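Putative thioesterase II (Thermobifida fusca, PDB 3BBJ) is a putative acyl-CoA thioesterase II that probably hydrolyses acyl-CoA thioesters with its two HotDog domains. Local coordinates at residues A[242-254]-A[260-272]. Residues are numbered along the deposited sequence; the frame is centred on the assembly and turned at random.
Sequences VSDGWFDENVDLW and LVAQSRQLARVGR. With SO4 (sulfate ion), chain H.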
ATOM      1  N   VAL A 242       0.503  16.632  -1.747  1.00 46.64           N
ATOM      2  CA  VAL A 242       1.730  16.979  -1.059  1.00 45.88           C
ATOM      3  C   VAL A 242       1.262  17.895   0.070  1.00 47.62           C
ATOM      4  O   VAL A 242       0.664  18.936  -0.204  1.00 48.70           O
ATOM      5  CB  VAL A 242       2.706  17.725  -1.956  1.00 46.14           C
ATOM      6  CG1 VAL A 242       3.890  18.172  -1.147  1.00 43.05           C
ATOM      7  CG2 VAL A 242       3.131  16.855  -3.140  1.00 42.69           C
ATOM      8  N   SER A 243       1.483  17.495   1.325  1.00 47.64           N
ATOM      9  CA  SER A 243       1.021  18.277   2.468  1.00 49.19           C
ATOM     10  C   SER A 243       1.793  17.906   3.750  1.00 50.29           C
ATOM     11  O   SER A 243       1.962  16.726   4.057  1.00 50.09           O
ATOM     12  CB  SER A 243      -0.502  18.104   2.654  1.00 50.96           C
ATOM     13  OG  SER A 243      -1.043  18.929   3.713  1.00 51.15           O
ATOM     14  N   ASP A 244       2.267  18.930   4.464  1.00 49.05           N
ATOM     15  CA  ASP A 244       3.074  18.772   5.673  1.00 48.76           C
ATOM     16  C   ASP A 244       4.343  17.945   5.378  1.00 48.27           C
ATOM     17  O   ASP A 244       4.801  17.159   6.213  1.00 47.98           O
ATOM     18  CB  ASP A 244       2.225  18.157   6.797  1.00 51.56           C
ATOM     19  CG  ASP A 244       2.886  18.240   8.172  1.00 52.65           C
ATOM     20  OD1 ASP A 244       3.635  19.201   8.466  1.00 58.64           O
ATOM     21  OD2 ASP A 244       2.623  17.325   8.973  1.00 60.56           O
ATOM     22  N   GLY A 245       4.901  18.151   4.184  1.00 46.15           N
ATOM     23  CA  GLY A 245       6.120  17.475   3.748  1.00 46.62           C
ATOM     24  C   GLY A 245       5.935  16.076   3.196  1.00 45.52           C
ATOM     25  O   GLY A 245       6.870  15.494   2.630  1.00 47.63           O
ATOM     26  N   TRP A 246       4.739  15.541   3.357  1.00 43.97           N
ATOM     27  CA  TRP A 246       4.404  14.192   2.933  1.00 43.43           C
ATOM     28  C   TRP A 246       3.853  14.184   1.517  1.00 43.15           C
ATOM     29  O   TRP A 246       3.131  15.090   1.117  1.00 42.02           O
ATOM     30  CB  TRP A 246       3.367  13.589   3.882  1.00 42.24           C
ATOM     31  CG  TRP A 246       3.906  13.340   5.259  1.00 44.78           C
ATOM     32  CD1 TRP A 246       3.830  14.169   6.330  1.00 47.18           C
ATOM     33  CD2 TRP A 246       4.617  12.174   5.711  1.00 47.54           C
ATOM     34  NE1 TRP A 246       4.457  13.604   7.418  1.00 47.01           N
ATOM     35  CE2 TRP A 246       4.946  12.381   7.060  1.00 47.75           C
ATOM     36  CE3 TRP A 246       5.014  10.982   5.100  1.00 43.39           C
ATOM     37  CZ2 TRP A 246       5.635  11.432   7.810  1.00 51.55           C
ATOM     38  CZ3 TRP A 246       5.707  10.054   5.841  1.00 45.19           C
ATOM     39  CH2 TRP A 246       6.003  10.272   7.177  1.00 45.62           C
ATOM     40  N   PHE A 247       4.222  13.168   0.747  1.00 43.13           N
ATOM     41  CA  PHE A 247       3.632  12.970  -0.581  1.00 42.37           C
ATOM     42  C   PHE A 247       3.411  11.488  -0.859  1.00 42.63           C
ATOM     43  O   PHE A 247       4.090  10.619  -0.294  1.00 42.23           O
ATOM     44  CB  PHE A 247       4.485  13.606  -1.690  1.00 40.71           C
ATOM     45  CG  PHE A 247       5.842  12.989  -1.853  1.00 41.09           C
ATOM     46  CD1 PHE A 247       6.906  13.399  -1.059  1.00 36.27           C
ATOM     47  CD2 PHE A 247       6.071  12.024  -2.828  1.00 42.93           C
ATOM     48  CE1 PHE A 247       8.143  12.835  -1.189  1.00 39.81           C
ATOM     49  CE2 PHE A 247       7.334  11.453  -2.979  1.00 45.92           C
ATOM     50  CZ  PHE A 247       8.371  11.851  -2.158  1.00 46.39           C
ATOM     51  N   ASP A 248       2.436  11.222  -1.723  1.00 42.75           N
ATOM     52  CA  ASP A 248       2.173   9.872  -2.218  1.00 43.42           C
ATOM     53  C   ASP A 248       2.683   9.755  -3.667  1.00 44.19           C
ATOM     54  O   ASP A 248       2.457  10.652  -4.489  1.00 43.82           O
ATOM     55  CB  ASP A 248       0.683   9.533  -2.144  1.00 43.53           C
ATOM     56  CG  ASP A 248      -0.182  10.464  -2.993  1.00 46.35           C
ATOM     57  OD1 ASP A 248      -0.235  11.668  -2.672  1.00 47.62           O
ATOM     58  OD2 ASP A 248      -0.823   9.997  -3.956  1.00 43.76           O
ATOM     59  N   GLU A 249       3.385   8.663  -3.967  1.00 44.12           N
ATOM     60  CA  GLU A 249       3.830   8.364  -5.340  1.00 43.94           C
ATOM     61  C   GLU A 249       3.202   7.046  -5.762  1.00 44.28           C
ATOM     62  O   GLU A 249       3.497   5.996  -5.218  1.00 46.06           O
ATOM     63  CB  GLU A 249       5.353   8.294  -5.412  1.00 43.24           C
ATOM     64  CG  GLU A 249       5.951   7.975  -6.775  1.00 44.98           C
ATOM     65  CD  GLU A 249       7.496   8.012  -6.767  1.00 48.28           C
ATOM     66  OE1 GLU A 249       8.081   9.048  -6.341  1.00 48.94           O
ATOM     67  OE2 GLU A 249       8.128   7.012  -7.201  1.00 48.87           O
ATOM     68  N   ASN A 250       2.350   7.108  -6.757  1.00 44.76           N
ATOM     69  CA  ASN A 250       1.596   5.953  -7.208  1.00 45.26           C
ATOM     70  C   ASN A 250       2.134   5.513  -8.557  1.00 45.47           C
ATOM     71  O   ASN A 250       2.002   6.252  -9.519  1.00 43.99           O
ATOM     72  CB  ASN A 250       0.139   6.360  -7.327  1.00 45.06           C
ATOM     73  CG  ASN A 250      -0.323   7.129  -6.116  1.00 49.29           C
ATOM     74  OD1 ASN A 250      -0.198   6.639  -5.013  1.00 56.92           O
ATOM     75  ND2 ASN A 250      -0.817   8.358  -6.309  1.00 52.24           N
ATOM     76  N   VAL A 251       2.721   4.312  -8.626  1.00 45.28           N
ATOM     77  CA  VAL A 251       3.311   3.820  -9.867  1.00 45.99           C
ATOM     78  C   VAL A 251       2.611   2.539 -10.348  1.00 46.09           C
ATOM     79  O   VAL A 251       2.506   1.562  -9.625  1.00 47.03           O
ATOM     80  CB  VAL A 251       4.852   3.570  -9.688  1.00 46.31           C
ATOM     81  CG1 VAL A 251       5.456   2.894 -10.923  1.00 46.98           C
ATOM     82  CG2 VAL A 251       5.588   4.868  -9.353  1.00 42.87           C
ATOM     83  N   ASP A 252       2.107   2.564 -11.569  1.00 47.30           N
ATOM     84  CA  ASP A 252       1.522   1.375 -12.178  1.00 46.90           C
ATOM     85  C   ASP A 252       2.419   0.970 -13.341  1.00 45.71           C
ATOM     86  O   ASP A 252       3.004   1.829 -14.016  1.00 44.25           O
ATOM     87  CB  ASP A 252       0.086   1.640 -12.627  1.00 48.56           C
ATOM     88  CG  ASP A 252      -0.825   2.017 -11.461  1.00 50.00           C
ATOM     89  OD1 ASP A 252      -0.848   1.274 -10.466  1.00 54.16           O
ATOM     90  OD2 ASP A 252      -1.497   3.068 -11.521  1.00 59.54           O
ATOM     91  N   LEU A 253       2.566  -0.340 -13.530  1.00 45.77           N
ATOM     92  CA  LEU A 253       3.359  -0.877 -14.615  1.00 46.21           C
ATOM     93  C   LEU A 253       2.530  -1.844 -15.458  1.00 47.59           C
ATOM     94  O   LEU A 253       1.798  -2.689 -14.922  1.00 48.19           O
ATOM     95  CB  LEU A 253       4.586  -1.612 -14.064  1.00 47.23           C
ATOM     96  CG  LEU A 253       5.573  -0.867 -13.163  1.00 44.77           C
ATOM     97  CD1 LEU A 253       6.692  -1.817 -12.626  1.00 34.45           C
ATOM     98  CD2 LEU A 253       6.176   0.303 -13.904  1.00 37.53           C
ATOM     99  N   TRP A 254       2.649  -1.700 -16.778  1.00 48.81           N
ATOM    100  CA  TRP A 254       2.012  -2.593 -17.752  1.00 48.51           C
ATOM    101  C   TRP A 254       3.092  -3.234 -18.604  1.00 50.29           C
ATOM    102  O   TRP A 254       4.198  -2.686 -18.757  1.00 51.61           O
ATOM    103  CB  TRP A 254       1.086  -1.826 -18.692  1.00 48.95           C
ATOM    104  CG  TRP A 254      -0.103  -1.195 -18.057  1.00 47.11           C
ATOM    105  CD1 TRP A 254      -1.390  -1.647 -18.092  1.00 46.07           C
ATOM    106  CD2 TRP A 254      -0.122   0.022 -17.311  1.00 43.64           C
ATOM    107  NE1 TRP A 254      -2.217  -0.784 -17.403  1.00 44.16           N
ATOM    108  CE2 TRP A 254      -1.459   0.249 -16.915  1.00 47.61           C
ATOM    109  CE3 TRP A 254       0.856   0.940 -16.938  1.00 47.50           C
ATOM    110  CZ2 TRP A 254      -1.833   1.360 -16.151  1.00 50.22           C
ATOM    111  CZ3 TRP A 254       0.483   2.048 -16.192  1.00 49.60           C
ATOM    112  CH2 TRP A 254      -0.849   2.245 -15.800  1.00 49.63           C
ATOM    113  N   LEU A 260      -1.841  -4.985 -17.104  1.00 45.02           N
ATOM    114  CA  LEU A 260      -1.405  -4.436 -15.828  1.00 44.66           C
ATOM    115  C   LEU A 260      -0.683  -5.543 -15.045  1.00 43.44           C
ATOM    116  O   LEU A 260      -1.250  -6.614 -14.807  1.00 43.24           O
ATOM    117  CB  LEU A 260      -2.606  -3.898 -15.034  1.00 42.07           C
ATOM    118  CG  LEU A 260      -2.348  -3.318 -13.640  1.00 45.58           C
ATOM    119  CD1 LEU A 260      -1.514  -2.005 -13.725  1.00 42.56           C
ATOM    120  CD2 LEU A 260      -3.673  -3.115 -12.841  1.00 44.31           C
ATOM    121  N   VAL A 261       0.559  -5.280 -14.660  1.00 41.90           N
ATOM    122  CA  VAL A 261       1.357  -6.252 -13.909  1.00 42.68           C
ATOM    123  C   VAL A 261       1.713  -5.806 -12.481  1.00 43.22           C
ATOM    124  O   VAL A 261       1.885  -6.648 -11.627  1.00 43.08           O
ATOM    125  CB  VAL A 261       2.680  -6.644 -14.671  1.00 42.74           C
ATOM    126  CG1 VAL A 261       2.368  -7.320 -15.996  1.00 40.94           C
ATOM    127  CG2 VAL A 261       3.547  -5.424 -14.907  1.00 47.57           C
ATOM    128  N   ALA A 262       1.843  -4.500 -12.241  1.00 44.16           N
ATOM    129  CA  ALA A 262       2.222  -3.949 -10.910  1.00 44.78           C
ATOM    130  C   ALA A 262       1.436  -2.688 -10.557  1.00 46.11           C
ATOM    131  O   ALA A 262       1.206  -1.843 -11.417  1.00 47.56           O
ATOM    132  CB  ALA A 262       3.713  -3.611 -10.859  1.00 40.68           C
ATOM    133  N   GLN A 263       1.038  -2.588  -9.285  1.00 46.83           N
ATOM    134  CA  GLN A 263       0.387  -1.403  -8.708  1.00 46.20           C
ATOM    135  C   GLN A 263       1.136  -1.122  -7.412  1.00 45.73           C
ATOM    136  O   GLN A 263       1.145  -1.951  -6.504  1.00 44.76           O
ATOM    137  CB  GLN A 263      -1.072  -1.657  -8.351  1.00 47.64           C
ATOM    138  CG  GLN A 263      -2.015  -1.886  -9.507  1.00 47.02           C
ATOM    139  CD  GLN A 263      -3.406  -2.239  -9.030  1.00 47.24           C
ATOM    140  OE1 GLN A 263      -3.651  -3.351  -8.541  1.00 47.43           O
ATOM    141  NE2 GLN A 263      -4.330  -1.304  -9.176  1.00 44.03           N
ATOM    142  N   SER A 264       1.759   0.047  -7.354  1.00 44.48           N
ATOM    143  CA  SER A 264       2.628   0.430  -6.264  1.00 44.94           C
ATOM    144  C   SER A 264       2.199   1.785  -5.734  1.00 44.94           C
ATOM    145  O   SER A 264       1.812   2.663  -6.485  1.00 46.49           O
ATOM    146  CB  SER A 264       4.080   0.520  -6.775  1.00 43.26           C
ATOM    147  OG  SER A 264       5.025   0.745  -5.732  1.00 43.61           O
ATOM    148  N   ARG A 265       2.215   1.931  -4.428  1.00 46.45           N
ATOM    149  CA  ARG A 265       2.048   3.232  -3.819  1.00 47.64           C
ATOM    150  C   ARG A 265       3.127   3.336  -2.719  1.00 44.73           C
ATOM    151  O   ARG A 265       3.266   2.418  -1.903  1.00 42.75           O
ATOM    152  CB  ARG A 265       0.604   3.455  -3.280  1.00 44.98           C
ATOM    153  CG  ARG A 265       0.441   4.901  -2.650  1.00 50.78           C
ATOM    154  CD  ARG A 265      -0.966   5.357  -2.140  1.00 52.38           C
ATOM    155  NE  ARG A 265      -2.072   5.228  -3.114  1.00 59.55           N
ATOM    156  CZ  ARG A 265      -3.257   4.656  -2.861  1.00 68.43           C
ATOM    157  NH1 ARG A 265      -3.542   4.172  -1.648  1.00 63.84           N
ATOM    158  NH2 ARG A 265      -4.181   4.573  -3.821  1.00 69.28           N
ATOM    159  N   GLN A 266       3.939   4.391  -2.752  1.00 43.75           N
ATOM    160  CA  GLN A 266       4.836   4.680  -1.607  1.00 43.99           C
ATOM    161  C   GLN A 266       4.457   6.018  -0.957  1.00 44.66           C
ATOM    162  O   GLN A 266       3.835   6.885  -1.609  1.00 44.05           O
ATOM    163  CB  GLN A 266       6.346   4.642  -1.941  1.00 41.58           C
ATOM    164  CG  GLN A 266       6.880   5.683  -2.905  1.00 41.61           C
ATOM    165  CD  GLN A 266       8.412   5.796  -2.880  1.00 44.30           C
ATOM    166  OE1 GLN A 266       8.986   6.410  -1.983  1.00 50.11           O
ATOM    167  NE2 GLN A 266       9.075   5.233  -3.895  1.00 46.02           N
ATOM    168  N   LEU A 267       4.809   6.144   0.326  1.00 44.92           N
ATOM    169  CA  LEU A 267       4.652   7.388   1.089  1.00 45.58           C
ATOM    170  C   LEU A 267       6.019   7.822   1.612  1.00 45.68           C
ATOM    171  O   LEU A 267       6.769   7.025   2.187  1.00 46.60           O
ATOM    172  CB  LEU A 267       3.690   7.212   2.279  1.00 43.99           C
ATOM    173  CG  LEU A 267       3.185   8.514   2.907  1.00 45.87           C
ATOM    174  CD1 LEU A 267       2.118   9.174   1.982  1.00 41.59           C
ATOM    175  CD2 LEU A 267       2.629   8.326   4.317  1.00 44.54           C
ATOM    176  N   ALA A 268       6.346   9.093   1.425  1.00 46.92           N
ATOM    177  CA  ALA A 268       7.643   9.614   1.867  1.00 46.98           C
ATOM    178  C   ALA A 268       7.498  11.056   2.335  1.00 48.70           C
ATOM    179  O   ALA A 268       6.586  11.779   1.900  1.00 46.68           O
ATOM    180  CB  ALA A 268       8.676   9.509   0.754  1.00 45.56           C
ATOM    181  N   ARG A 269       8.381  11.454   3.258  1.00 49.94           N
ATOM    182  CA  ARG A 269       8.420  12.824   3.716  1.00 50.02           C
ATOM    183  C   ARG A 269       9.721  13.528   3.353  1.00 53.22           C
ATOM    184  O   ARG A 269      10.825  13.127   3.780  1.00 50.73           O
ATOM    185  CB  ARG A 269       8.219  12.963   5.208  1.00 49.70           C
ATOM    186  CG  ARG A 269       7.820  14.414   5.539  1.00 49.52           C
ATOM    187  CD  ARG A 269       7.811  14.707   7.003  1.00 54.69           C
ATOM    188  NE  ARG A 269       7.181  16.007   7.230  1.00 68.70           N
ATOM    189  CZ  ARG A 269       7.444  16.824   8.251  1.00 69.05           C
ATOM    190  NH1 ARG A 269       8.373  16.523   9.157  1.00 71.07           N
ATOM    191  NH2 ARG A 269       6.792  17.977   8.339  1.00 66.90           N
ATOM    192  N   VAL A 270       9.545  14.586   2.565  1.00 56.04           N
ATOM    193  CA  VAL A 270      10.591  15.553   2.224  1.00 58.59           C
ATOM    194  C   VAL A 270      11.412  16.048   3.435  1.00 60.55           C
ATOM    195  O   VAL A 270      10.915  16.123   4.563  1.00 59.97           O
ATOM    196  CB  VAL A 270       9.924  16.751   1.501  1.00 58.35           C
ATOM    197  CG1 VAL A 270      10.270  18.070   2.149  1.00 58.48           C
ATOM    198  CG2 VAL A 270      10.232  16.699   0.029  1.00 60.62           C
ATOM    199  N   GLY A 271      12.683  16.360   3.197  1.00 63.45           N
ATOM    200  CA  GLY A 271      13.545  16.934   4.241  1.00 64.94           C
ATOM    201  C   GLY A 271      14.004  16.006   5.355  1.00 67.07           C
ATOM    202  O   GLY A 271      14.350  16.463   6.441  1.00 69.83           O
ATOM    203  N   ARG A 272      14.011  14.705   5.080  1.00 68.72           N
ATOM    204  CA  ARG A 272      14.495  13.680   6.011  1.00 67.78           C
ATOM    205  C   ARG A 272      15.733  12.999   5.420  1.00 68.75           C
ATOM    206  O   ARG A 272      16.067  13.121   4.227  1.00 70.88           O
ATOM    207  CB  ARG A 272      13.431  12.596   6.219  1.00 68.78           C
ATOM    208  CG  ARG A 272      12.437  12.842   7.304  1.00 64.24           C
ATOM    209  CD  ARG A 272      11.533  11.610   7.451  1.00 66.01           C
ATOM    210  NE  ARG A 272      12.159  10.504   8.194  1.00 59.89           N
ATOM    211  CZ  ARG A 272      12.458   9.290   7.711  1.00 63.30           C
ATOM    212  NH1 ARG A 272      12.179   8.927   6.463  1.00 56.51           N
ATOM    213  NH2 ARG A 272      13.023   8.398   8.517  1.00 63.63           N
ATOM    214  OXT ARG A 272      16.417  12.252   6.118  1.00 66.52           O
TER
HETATM  215  S   SO4 H 272      13.886  10.471  11.558  1.00 54.59           S
HETATM  216  O1  SO4 H 272      13.566  11.503  10.574  1.00 63.90           O
HETATM  217  O2  SO4 H 272      14.965  10.932  12.448  1.00 63.64           O
HETATM  218  O3  SO4 H 272      12.664  10.153  12.315  1.00 55.34           O
HETATM  219  O4  SO4 H 272      14.398   9.293  10.890  1.00 62.70           O
HETATM  220  O   HOH W   1       7.572   4.528  -6.284  1.00 38.19           O
HETATM  221  O   HOH W   2       5.100   3.557  -5.869  1.00 44.61           O
HETATM  222  O   HOH W   3      -0.549   2.504  -8.295  1.00 46.37           O
HETATM  223  O   HOH W   4      -3.952   1.246 -10.535  1.00 52.06           O
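The aliphatic chain of R269 lies across one face of the W246 indole, its CB 3.6 Å from the centroid of the six-membered ring and 7° off the normal, a CH-pi contact over the ring centre. Extended from CG to NE (chi3 -169°), the arginine carries its guanidinium past the indole to the S243-W246 type I' turn. There NE (2.8 Å) and NH2 (3.0 Å) both donate to D244 O, which lies near the guanidinium plane, and NH2 also forms a longer salt bridge with D244 OD1, while D244 OD2 accepts a hydrogen bond from the backbone N of D112 of the second subunit. An alanine in place of W246 would probably leave the R269 methylenes without the surface they lie on, and the guanidinium freer to swing away from the turn. The two strands illustrate how an antiparallel hairpin sorts its side chains: on the opposite face from W246, A268 CB meets F247 CZ at 3.7 Å. At the far end a classic beta bulge sets V261 and A262 against L253, whose O accepts from both backbone nitrogens, while L260 CD1 sits over the five-membered ring of W254, offset toward its rim. Strands 246-254 and 260-269 are inner strands of the C-terminal HotDog domain, between 233-243 and 217-224, with L253 packed on helix 191-198 and D248 salt-bridged to R225 of the second subunit.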